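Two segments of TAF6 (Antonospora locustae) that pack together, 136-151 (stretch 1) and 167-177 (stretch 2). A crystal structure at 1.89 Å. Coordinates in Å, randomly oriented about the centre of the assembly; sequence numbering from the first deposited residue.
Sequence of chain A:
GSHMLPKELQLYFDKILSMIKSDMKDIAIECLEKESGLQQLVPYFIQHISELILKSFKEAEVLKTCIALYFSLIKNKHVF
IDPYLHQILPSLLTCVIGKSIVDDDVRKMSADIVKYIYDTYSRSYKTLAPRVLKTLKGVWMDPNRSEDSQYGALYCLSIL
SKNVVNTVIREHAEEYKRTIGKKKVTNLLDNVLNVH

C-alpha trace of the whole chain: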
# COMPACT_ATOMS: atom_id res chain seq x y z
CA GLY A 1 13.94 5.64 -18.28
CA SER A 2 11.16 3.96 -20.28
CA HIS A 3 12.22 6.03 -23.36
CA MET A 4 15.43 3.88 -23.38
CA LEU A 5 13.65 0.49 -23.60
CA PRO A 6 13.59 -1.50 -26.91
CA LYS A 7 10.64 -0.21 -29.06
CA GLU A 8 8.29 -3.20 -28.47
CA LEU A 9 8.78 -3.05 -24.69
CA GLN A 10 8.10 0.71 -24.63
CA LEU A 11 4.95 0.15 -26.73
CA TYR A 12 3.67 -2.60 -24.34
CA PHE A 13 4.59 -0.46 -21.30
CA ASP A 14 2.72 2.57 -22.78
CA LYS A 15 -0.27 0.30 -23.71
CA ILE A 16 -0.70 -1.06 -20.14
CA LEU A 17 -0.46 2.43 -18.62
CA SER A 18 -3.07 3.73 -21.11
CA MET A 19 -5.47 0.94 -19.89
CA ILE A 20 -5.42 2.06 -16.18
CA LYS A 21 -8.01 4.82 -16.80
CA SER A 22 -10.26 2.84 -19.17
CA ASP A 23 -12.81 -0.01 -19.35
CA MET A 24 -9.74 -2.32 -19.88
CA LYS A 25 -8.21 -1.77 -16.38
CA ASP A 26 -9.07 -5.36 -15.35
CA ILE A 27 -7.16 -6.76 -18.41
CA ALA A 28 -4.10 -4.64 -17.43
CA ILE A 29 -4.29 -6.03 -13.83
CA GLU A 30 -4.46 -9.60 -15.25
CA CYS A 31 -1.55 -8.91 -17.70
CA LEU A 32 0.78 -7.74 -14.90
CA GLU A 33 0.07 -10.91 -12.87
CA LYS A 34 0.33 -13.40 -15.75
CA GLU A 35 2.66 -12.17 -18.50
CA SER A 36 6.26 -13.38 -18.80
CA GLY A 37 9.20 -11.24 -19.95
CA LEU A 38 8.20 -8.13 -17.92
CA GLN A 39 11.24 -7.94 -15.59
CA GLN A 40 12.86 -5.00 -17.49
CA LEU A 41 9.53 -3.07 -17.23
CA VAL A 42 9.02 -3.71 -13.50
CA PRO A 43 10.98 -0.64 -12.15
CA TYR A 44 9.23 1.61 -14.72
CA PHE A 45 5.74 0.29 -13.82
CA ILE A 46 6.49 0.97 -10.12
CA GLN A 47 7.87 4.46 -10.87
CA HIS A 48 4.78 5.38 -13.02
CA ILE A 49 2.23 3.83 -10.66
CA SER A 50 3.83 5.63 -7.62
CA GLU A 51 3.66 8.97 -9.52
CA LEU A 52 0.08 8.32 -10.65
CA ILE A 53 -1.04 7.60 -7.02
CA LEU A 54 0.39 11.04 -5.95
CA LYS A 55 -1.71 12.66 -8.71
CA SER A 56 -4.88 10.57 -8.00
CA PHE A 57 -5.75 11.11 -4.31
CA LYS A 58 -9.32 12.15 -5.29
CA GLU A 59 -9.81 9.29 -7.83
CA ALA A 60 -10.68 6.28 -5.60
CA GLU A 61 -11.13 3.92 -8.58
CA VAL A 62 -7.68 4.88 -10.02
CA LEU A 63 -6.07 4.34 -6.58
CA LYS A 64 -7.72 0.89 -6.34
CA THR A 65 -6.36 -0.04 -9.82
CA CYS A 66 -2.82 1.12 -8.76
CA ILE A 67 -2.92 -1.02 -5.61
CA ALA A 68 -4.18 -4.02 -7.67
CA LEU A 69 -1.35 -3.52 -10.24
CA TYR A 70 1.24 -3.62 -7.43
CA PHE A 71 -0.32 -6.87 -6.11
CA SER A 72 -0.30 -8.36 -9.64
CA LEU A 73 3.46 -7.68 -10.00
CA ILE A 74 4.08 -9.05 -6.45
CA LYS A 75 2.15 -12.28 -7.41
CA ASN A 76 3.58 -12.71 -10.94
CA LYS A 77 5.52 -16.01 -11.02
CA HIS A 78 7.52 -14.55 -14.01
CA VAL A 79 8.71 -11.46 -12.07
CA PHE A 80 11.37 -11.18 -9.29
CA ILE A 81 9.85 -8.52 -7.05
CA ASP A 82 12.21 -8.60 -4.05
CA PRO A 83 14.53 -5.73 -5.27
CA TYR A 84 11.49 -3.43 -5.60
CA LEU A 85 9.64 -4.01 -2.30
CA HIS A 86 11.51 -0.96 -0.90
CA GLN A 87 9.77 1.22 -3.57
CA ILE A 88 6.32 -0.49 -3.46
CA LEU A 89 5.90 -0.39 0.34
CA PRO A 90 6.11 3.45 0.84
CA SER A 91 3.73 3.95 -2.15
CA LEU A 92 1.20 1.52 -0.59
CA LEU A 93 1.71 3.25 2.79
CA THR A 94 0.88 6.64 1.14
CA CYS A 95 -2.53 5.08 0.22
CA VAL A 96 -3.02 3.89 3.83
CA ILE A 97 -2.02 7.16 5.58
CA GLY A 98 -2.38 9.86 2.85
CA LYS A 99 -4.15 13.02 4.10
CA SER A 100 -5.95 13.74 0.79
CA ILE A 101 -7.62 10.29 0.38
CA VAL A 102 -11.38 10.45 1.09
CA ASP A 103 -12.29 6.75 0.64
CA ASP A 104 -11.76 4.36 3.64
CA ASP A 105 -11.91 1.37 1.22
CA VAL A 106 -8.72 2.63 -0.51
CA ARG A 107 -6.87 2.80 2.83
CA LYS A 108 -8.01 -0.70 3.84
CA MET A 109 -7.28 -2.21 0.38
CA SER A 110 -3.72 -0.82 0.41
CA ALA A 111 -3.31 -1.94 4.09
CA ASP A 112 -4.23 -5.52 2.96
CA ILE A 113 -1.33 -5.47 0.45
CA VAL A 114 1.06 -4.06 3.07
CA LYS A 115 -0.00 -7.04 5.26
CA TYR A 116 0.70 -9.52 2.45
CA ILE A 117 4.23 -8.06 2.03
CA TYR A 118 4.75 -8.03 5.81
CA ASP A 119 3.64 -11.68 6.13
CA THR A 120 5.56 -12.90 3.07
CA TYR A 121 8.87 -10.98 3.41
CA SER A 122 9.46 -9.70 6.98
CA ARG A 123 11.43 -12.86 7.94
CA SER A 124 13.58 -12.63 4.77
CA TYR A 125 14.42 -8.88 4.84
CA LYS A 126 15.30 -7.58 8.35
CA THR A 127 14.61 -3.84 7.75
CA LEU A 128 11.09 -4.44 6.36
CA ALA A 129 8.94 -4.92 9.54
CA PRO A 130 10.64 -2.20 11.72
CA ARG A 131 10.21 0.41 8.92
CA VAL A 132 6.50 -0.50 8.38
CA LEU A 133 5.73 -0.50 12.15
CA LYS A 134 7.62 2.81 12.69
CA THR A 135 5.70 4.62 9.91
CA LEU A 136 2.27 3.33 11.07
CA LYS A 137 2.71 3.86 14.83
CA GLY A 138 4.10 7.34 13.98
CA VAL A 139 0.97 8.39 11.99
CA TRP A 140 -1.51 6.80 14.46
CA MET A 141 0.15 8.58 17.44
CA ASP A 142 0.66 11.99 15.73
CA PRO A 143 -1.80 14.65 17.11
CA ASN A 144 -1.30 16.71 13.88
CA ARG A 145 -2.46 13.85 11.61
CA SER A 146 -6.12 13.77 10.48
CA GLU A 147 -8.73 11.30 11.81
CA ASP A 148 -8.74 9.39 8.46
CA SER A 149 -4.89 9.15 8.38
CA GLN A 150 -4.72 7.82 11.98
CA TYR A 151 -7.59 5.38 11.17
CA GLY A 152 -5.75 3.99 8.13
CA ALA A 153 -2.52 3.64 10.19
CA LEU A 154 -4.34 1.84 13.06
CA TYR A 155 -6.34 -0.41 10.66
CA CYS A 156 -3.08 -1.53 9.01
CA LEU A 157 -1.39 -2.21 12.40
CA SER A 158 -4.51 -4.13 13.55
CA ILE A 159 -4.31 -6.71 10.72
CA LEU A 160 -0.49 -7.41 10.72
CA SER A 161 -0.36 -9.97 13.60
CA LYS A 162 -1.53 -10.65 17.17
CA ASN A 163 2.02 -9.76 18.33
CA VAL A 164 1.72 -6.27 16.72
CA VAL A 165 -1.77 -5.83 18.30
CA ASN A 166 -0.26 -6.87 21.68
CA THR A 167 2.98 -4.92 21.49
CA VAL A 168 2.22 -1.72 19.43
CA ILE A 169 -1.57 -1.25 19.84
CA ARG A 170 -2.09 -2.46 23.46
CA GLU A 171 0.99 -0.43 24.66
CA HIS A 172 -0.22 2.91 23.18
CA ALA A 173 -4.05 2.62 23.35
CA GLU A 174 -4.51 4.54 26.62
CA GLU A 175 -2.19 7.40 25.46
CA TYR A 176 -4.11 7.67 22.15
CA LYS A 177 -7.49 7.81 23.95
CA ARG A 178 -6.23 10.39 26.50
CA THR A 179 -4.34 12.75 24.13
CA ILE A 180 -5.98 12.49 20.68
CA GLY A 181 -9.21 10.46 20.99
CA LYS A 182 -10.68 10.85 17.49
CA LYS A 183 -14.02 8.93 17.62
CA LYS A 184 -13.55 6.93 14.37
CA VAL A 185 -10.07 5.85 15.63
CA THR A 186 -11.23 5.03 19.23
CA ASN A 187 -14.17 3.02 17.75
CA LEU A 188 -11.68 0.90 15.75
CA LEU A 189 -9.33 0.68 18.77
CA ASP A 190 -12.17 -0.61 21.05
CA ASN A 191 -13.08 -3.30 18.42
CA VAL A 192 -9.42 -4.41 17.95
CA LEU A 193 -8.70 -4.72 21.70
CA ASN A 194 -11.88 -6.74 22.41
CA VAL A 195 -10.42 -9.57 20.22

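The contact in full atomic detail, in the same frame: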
# COMPACT_ATOMS: atom_id res chain seq x y z
N LEU A 136 3.66 3.45 10.61
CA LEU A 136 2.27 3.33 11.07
C LEU A 136 2.03 3.85 12.47
O LEU A 136 1.08 4.62 12.69
CB LEU A 136 1.81 1.88 10.95
CG LEU A 136 1.77 1.29 9.53
CD1 LEU A 136 1.55 -0.20 9.59
CD2 LEU A 136 0.71 1.97 8.67
N LYS A 137 2.86 3.42 13.44
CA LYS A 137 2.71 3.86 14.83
C LYS A 137 2.90 5.39 14.88
O LYS A 137 2.20 6.07 15.63
CB LYS A 137 3.73 3.16 15.74
CG LYS A 137 3.52 3.43 17.23
CD LYS A 137 4.83 3.54 18.01
CE LYS A 137 5.40 4.94 18.01
NZ LYS A 137 6.54 5.07 18.96
N GLY A 138 3.82 5.90 14.06
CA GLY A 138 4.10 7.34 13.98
C GLY A 138 2.89 8.17 13.59
O GLY A 138 2.60 9.18 14.25
N VAL A 139 2.17 7.74 12.54
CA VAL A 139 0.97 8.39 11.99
C VAL A 139 -0.19 8.27 12.96
O VAL A 139 -0.84 9.27 13.26
CB VAL A 139 0.64 7.86 10.57
CG1 VAL A 139 -0.71 8.41 10.06
CG2 VAL A 139 1.76 8.19 9.58
N TRP A 140 -0.43 7.04 13.49
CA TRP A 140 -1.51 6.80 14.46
C TRP A 140 -1.37 7.72 15.69
O TRP A 140 -2.34 8.37 16.10
CB TRP A 140 -1.53 5.31 14.87
CG TRP A 140 -2.48 4.99 15.99
CD1 TRP A 140 -3.73 5.52 16.19
CD2 TRP A 140 -2.27 4.06 17.07
NE1 TRP A 140 -4.29 4.99 17.32
CE2 TRP A 140 -3.41 4.11 17.89
CE3 TRP A 140 -1.20 3.21 17.42
CZ2 TRP A 140 -3.53 3.33 19.06
CZ3 TRP A 140 -1.31 2.45 18.59
CH2 TRP A 140 -2.47 2.51 19.38
N MET A 141 -0.14 7.81 16.24
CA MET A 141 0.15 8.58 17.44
C MET A 141 0.47 10.07 17.25
O MET A 141 0.77 10.74 18.23
CB MET A 141 1.23 7.87 18.28
CG MET A 141 0.83 6.48 18.78
SD MET A 141 -0.71 6.43 19.73
CE MET A 141 -0.21 7.33 21.23
N ASP A 142 0.37 10.59 16.02
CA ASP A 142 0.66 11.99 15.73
C ASP A 142 -0.58 12.87 15.92
O ASP A 142 -1.50 12.77 15.10
CB ASP A 142 1.23 12.14 14.30
CG ASP A 142 1.68 13.54 13.91
OD1 ASP A 142 1.38 14.50 14.66
OD2 ASP A 142 2.33 13.67 12.84
N PRO A 143 -0.60 13.80 16.92
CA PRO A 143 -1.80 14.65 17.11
C PRO A 143 -2.13 15.60 15.96
O PRO A 143 -3.26 16.05 15.88
CB PRO A 143 -1.51 15.40 18.42
CG PRO A 143 -0.38 14.66 19.07
CD PRO A 143 0.42 14.08 17.95
N ASN A 144 -1.16 15.84 15.05
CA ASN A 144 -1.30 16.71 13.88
C ASN A 144 -1.90 16.00 12.67
O ASN A 144 -2.38 16.66 11.74
CB ASN A 144 0.05 17.34 13.51
CG ASN A 144 0.73 18.05 14.66
OD1 ASN A 144 0.12 18.83 15.39
ND2 ASN A 144 2.00 17.75 14.89
N ARG A 145 -1.89 14.65 12.69
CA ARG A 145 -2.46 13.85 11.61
C ARG A 145 -3.97 13.89 11.70
O ARG A 145 -4.51 14.04 12.81
CB ARG A 145 -1.97 12.39 11.71
CG ARG A 145 -0.60 12.17 11.11
CD ARG A 145 -0.68 12.21 9.61
NE ARG A 145 0.63 12.18 8.99
CZ ARG A 145 0.83 11.99 7.69
NH1 ARG A 145 -0.20 11.83 6.87
NH2 ARG A 145 2.06 11.96 7.20
N SER A 146 -4.66 13.77 10.55
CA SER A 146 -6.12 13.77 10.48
C SER A 146 -6.69 12.46 11.02
O SER A 146 -5.97 11.46 11.14
CB SER A 146 -6.60 13.97 9.04
OG SER A 146 -6.48 12.79 8.27
N GLU A 147 -8.00 12.47 11.34
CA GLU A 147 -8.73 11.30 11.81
C GLU A 147 -8.62 10.13 10.81
O GLU A 147 -8.40 9.00 11.23
CB GLU A 147 -10.21 11.67 12.01
CG GLU A 147 -11.07 10.54 12.53
CD GLU A 147 -12.46 10.97 12.93
OE1 GLU A 147 -13.19 11.50 12.06
OE2 GLU A 147 -12.83 10.77 14.11
N ASP A 148 -8.79 10.42 9.50
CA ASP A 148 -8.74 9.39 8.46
C ASP A 148 -7.34 8.79 8.31
O ASP A 148 -7.23 7.58 8.10
CB ASP A 148 -9.27 9.95 7.13
CG ASP A 148 -10.78 10.18 7.08
OD1 ASP A 148 -11.48 9.78 8.05
OD2 ASP A 148 -11.27 10.70 6.06
N SER A 149 -6.28 9.63 8.46
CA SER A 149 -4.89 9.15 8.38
C SER A 149 -4.58 8.21 9.54
O SER A 149 -4.02 7.13 9.33
CB SER A 149 -3.91 10.32 8.38
OG SER A 149 -3.92 10.97 7.12
N GLN A 150 -4.95 8.61 10.78
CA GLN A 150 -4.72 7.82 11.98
C GLN A 150 -5.51 6.51 11.92
O GLN A 150 -5.01 5.49 12.39
CB GLN A 150 -5.14 8.61 13.23
CG GLN A 150 -4.25 9.83 13.52
CD GLN A 150 -4.83 10.67 14.62
OE1 GLN A 150 -5.98 10.49 15.04
NE2 GLN A 150 -4.06 11.63 15.12
N TYR A 151 -6.72 6.55 11.34
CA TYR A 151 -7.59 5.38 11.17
C TYR A 151 -6.93 4.38 10.22
O TYR A 151 -6.93 3.18 10.50
CB TYR A 151 -8.97 5.79 10.64
CG TYR A 151 -9.87 4.63 10.33
CD1 TYR A 151 -10.59 3.98 11.33
CD2 TYR A 151 -10.01 4.17 9.02
CE1 TYR A 151 -11.41 2.90 11.04
CE2 TYR A 151 -10.82 3.07 8.73
CZ TYR A 151 -11.53 2.44 9.74
OH TYR A 151 -12.36 1.39 9.46
N THR A 167 1.88 -5.81 21.17
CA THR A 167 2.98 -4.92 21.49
C THR A 167 2.53 -3.48 21.21
O THR A 167 2.01 -2.85 22.13
CB THR A 167 4.32 -5.39 20.92
OG1 THR A 167 4.21 -5.55 19.50
CG2 THR A 167 4.80 -6.69 21.55
N VAL A 168 2.55 -3.06 19.95
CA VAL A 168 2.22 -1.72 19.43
C VAL A 168 0.86 -1.13 19.87
O VAL A 168 0.82 -0.06 20.46
CB VAL A 168 2.46 -1.61 17.89
CG1 VAL A 168 2.35 -0.16 17.41
CG2 VAL A 168 3.81 -2.20 17.48
N ILE A 169 -0.24 -1.79 19.54
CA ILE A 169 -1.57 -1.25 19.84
C ILE A 169 -1.91 -1.19 21.32
O ILE A 169 -2.22 -0.10 21.84
CB ILE A 169 -2.66 -1.95 18.97
CG1 ILE A 169 -2.29 -1.78 17.46
CG2 ILE A 169 -4.04 -1.38 19.27
CD1 ILE A 169 -3.20 -2.54 16.55
N ARG A 170 -1.82 -2.34 22.01
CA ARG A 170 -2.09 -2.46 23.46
C ARG A 170 -1.24 -1.48 24.30
O ARG A 170 -1.78 -0.83 25.19
CB ARG A 170 -1.90 -3.91 23.92
CG ARG A 170 -2.65 -4.25 25.21
CD ARG A 170 -2.73 -5.75 25.49
NE ARG A 170 -3.47 -6.51 24.47
CZ ARG A 170 -4.80 -6.56 24.39
NH1 ARG A 170 -5.56 -5.90 25.25
NH2 ARG A 170 -5.38 -7.27 23.43
N GLU A 171 0.05 -1.33 23.97
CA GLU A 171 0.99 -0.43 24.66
C GLU A 171 0.64 1.05 24.55
O GLU A 171 0.94 1.80 25.48
CB GLU A 171 2.42 -0.65 24.13
CG GLU A 171 3.26 -1.59 24.97
CD GLU A 171 3.99 -0.90 26.10
OE1 GLU A 171 5.05 -0.28 25.84
OE2 GLU A 171 3.51 -0.97 27.26
N HIS A 172 0.06 1.49 23.42
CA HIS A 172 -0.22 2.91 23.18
C HIS A 172 -1.69 3.33 23.22
O HIS A 172 -1.97 4.52 23.07
CB HIS A 172 0.41 3.34 21.84
CG HIS A 172 1.90 3.25 21.80
ND1 HIS A 172 2.55 2.20 21.17
CD2 HIS A 172 2.83 4.11 22.29
CE1 HIS A 172 3.85 2.46 21.29
NE2 HIS A 172 4.07 3.59 21.95
N ALA A 173 -2.61 2.37 23.37
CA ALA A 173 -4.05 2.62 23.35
C ALA A 173 -4.52 3.68 24.33
O ALA A 173 -5.26 4.59 23.93
CB ALA A 173 -4.82 1.32 23.59
N GLU A 174 -4.10 3.58 25.60
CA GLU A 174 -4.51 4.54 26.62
C GLU A 174 -3.99 5.96 26.34
O GLU A 174 -4.75 6.92 26.50
CB GLU A 174 -4.23 4.04 28.04
CG GLU A 174 -5.10 2.86 28.47
CD GLU A 174 -6.60 2.94 28.20
OE1 GLU A 174 -7.23 3.94 28.60
OE2 GLU A 174 -7.13 2.00 27.57
N GLU A 175 -2.75 6.10 25.83
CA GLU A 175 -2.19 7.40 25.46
C GLU A 175 -2.98 8.00 24.29
O GLU A 175 -3.30 9.18 24.32
CB GLU A 175 -0.69 7.32 25.14
CG GLU A 175 -0.06 8.66 24.78
CD GLU A 175 1.40 8.70 24.38
OE1 GLU A 175 2.04 7.63 24.31
OE2 GLU A 175 1.91 9.82 24.11
N TYR A 176 -3.33 7.18 23.28
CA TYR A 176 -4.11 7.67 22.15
C TYR A 176 -5.45 8.24 22.64
O TYR A 176 -5.81 9.37 22.29
CB TYR A 176 -4.36 6.57 21.08
CG TYR A 176 -5.15 7.17 19.95
CD1 TYR A 176 -4.51 7.91 18.95
CD2 TYR A 176 -6.54 7.17 19.97
CE1 TYR A 176 -5.24 8.57 17.97
CE2 TYR A 176 -7.28 7.87 19.02
CZ TYR A 176 -6.63 8.60 18.04
OH TYR A 176 -7.34 9.28 17.10
N LYS A 177 -6.18 7.45 23.43
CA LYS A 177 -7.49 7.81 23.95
C LYS A 177 -7.45 9.08 24.77
O LYS A 177 -8.33 9.92 24.62
CB LYS A 177 -8.11 6.66 24.74
CG LYS A 177 -8.51 5.46 23.87
CD LYS A 177 -9.31 4.48 24.71
CE LYS A 177 -9.17 3.06 24.27
NZ LYS A 177 -9.59 2.12 25.34

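Trp 140, Tyr 176 and Met 141 cover the most surface in this contact. Trp 140 lies at the end of helix 136-140, and Tyr 176 lies on helix 167-177. The two helices run in nearly the same direction, at 21°, but their axes come no closer than 11.4 Å. Long side chains fill the space between them.

Trp 140 is the central knob. Its CA-to-CB bond points sideways, yet with chi1 in t the indole reaches the second helix. There it sits among Ile 169, His 172, Ala 173 and Tyr 176. The far end of the six-membered ring meets the backbone edge-on: CZ3 of Trp 140 is 3.8 Å from O of Val 168, and CH2 of Trp 140 is 3.6 Å from O of Ile 169. CH2 of Trp 140 also lies 4.2 Å from CG2 of Ile 169, an apolar contact.

The five-membered ring of Trp 140 forms an offset stack with the ring of Tyr 176. The centroids are 4.6 Å apart and the planes differ by 23°. NE1 of Trp 140 lies over one face of the tyrosine ring, 3.4 Å from CD1 of Tyr 176.

The CA-to-CB bond of Tyr 176 points toward the first stretch, and the side chain carries its hydroxyl past the indole. OH of Tyr 176 donates a hydrogen bond to OE1 of Gln 150, at 2.7 Å. The amide of Gln 150 is used at both ends, since its NE2 donates to O of Asp 142 at 2.8 Å. The glutamine thus ties the tyrosine to the turn between the two helical segments of stretch 1.

Met 141 packs beside this pair. Its three chi angles are all m, and the end of the side chain comes nearer the second helix than its sideways CA-to-CB bond suggests. SD of Met 141 is 3.9 Å from CB of Tyr 176 and lies at the edge of the tyrosine ring. CE of Met 141 reaches the backbone, 3.7 Å from N of Tyr 176, and also touches the side chain of Glu 175, 3.8 Å from its CG.

Lys 137 extends the contact by its aliphatic part. CG of Lys 137 is 3.8 Å from CG1 of Val 168, and CD of Lys 137 is 3.6 Å from CE1 of His 172. The imidazole is held within its own helix by a hydrogen bond from ND1 of His 172 to O of Val 168, at 2.9 Å.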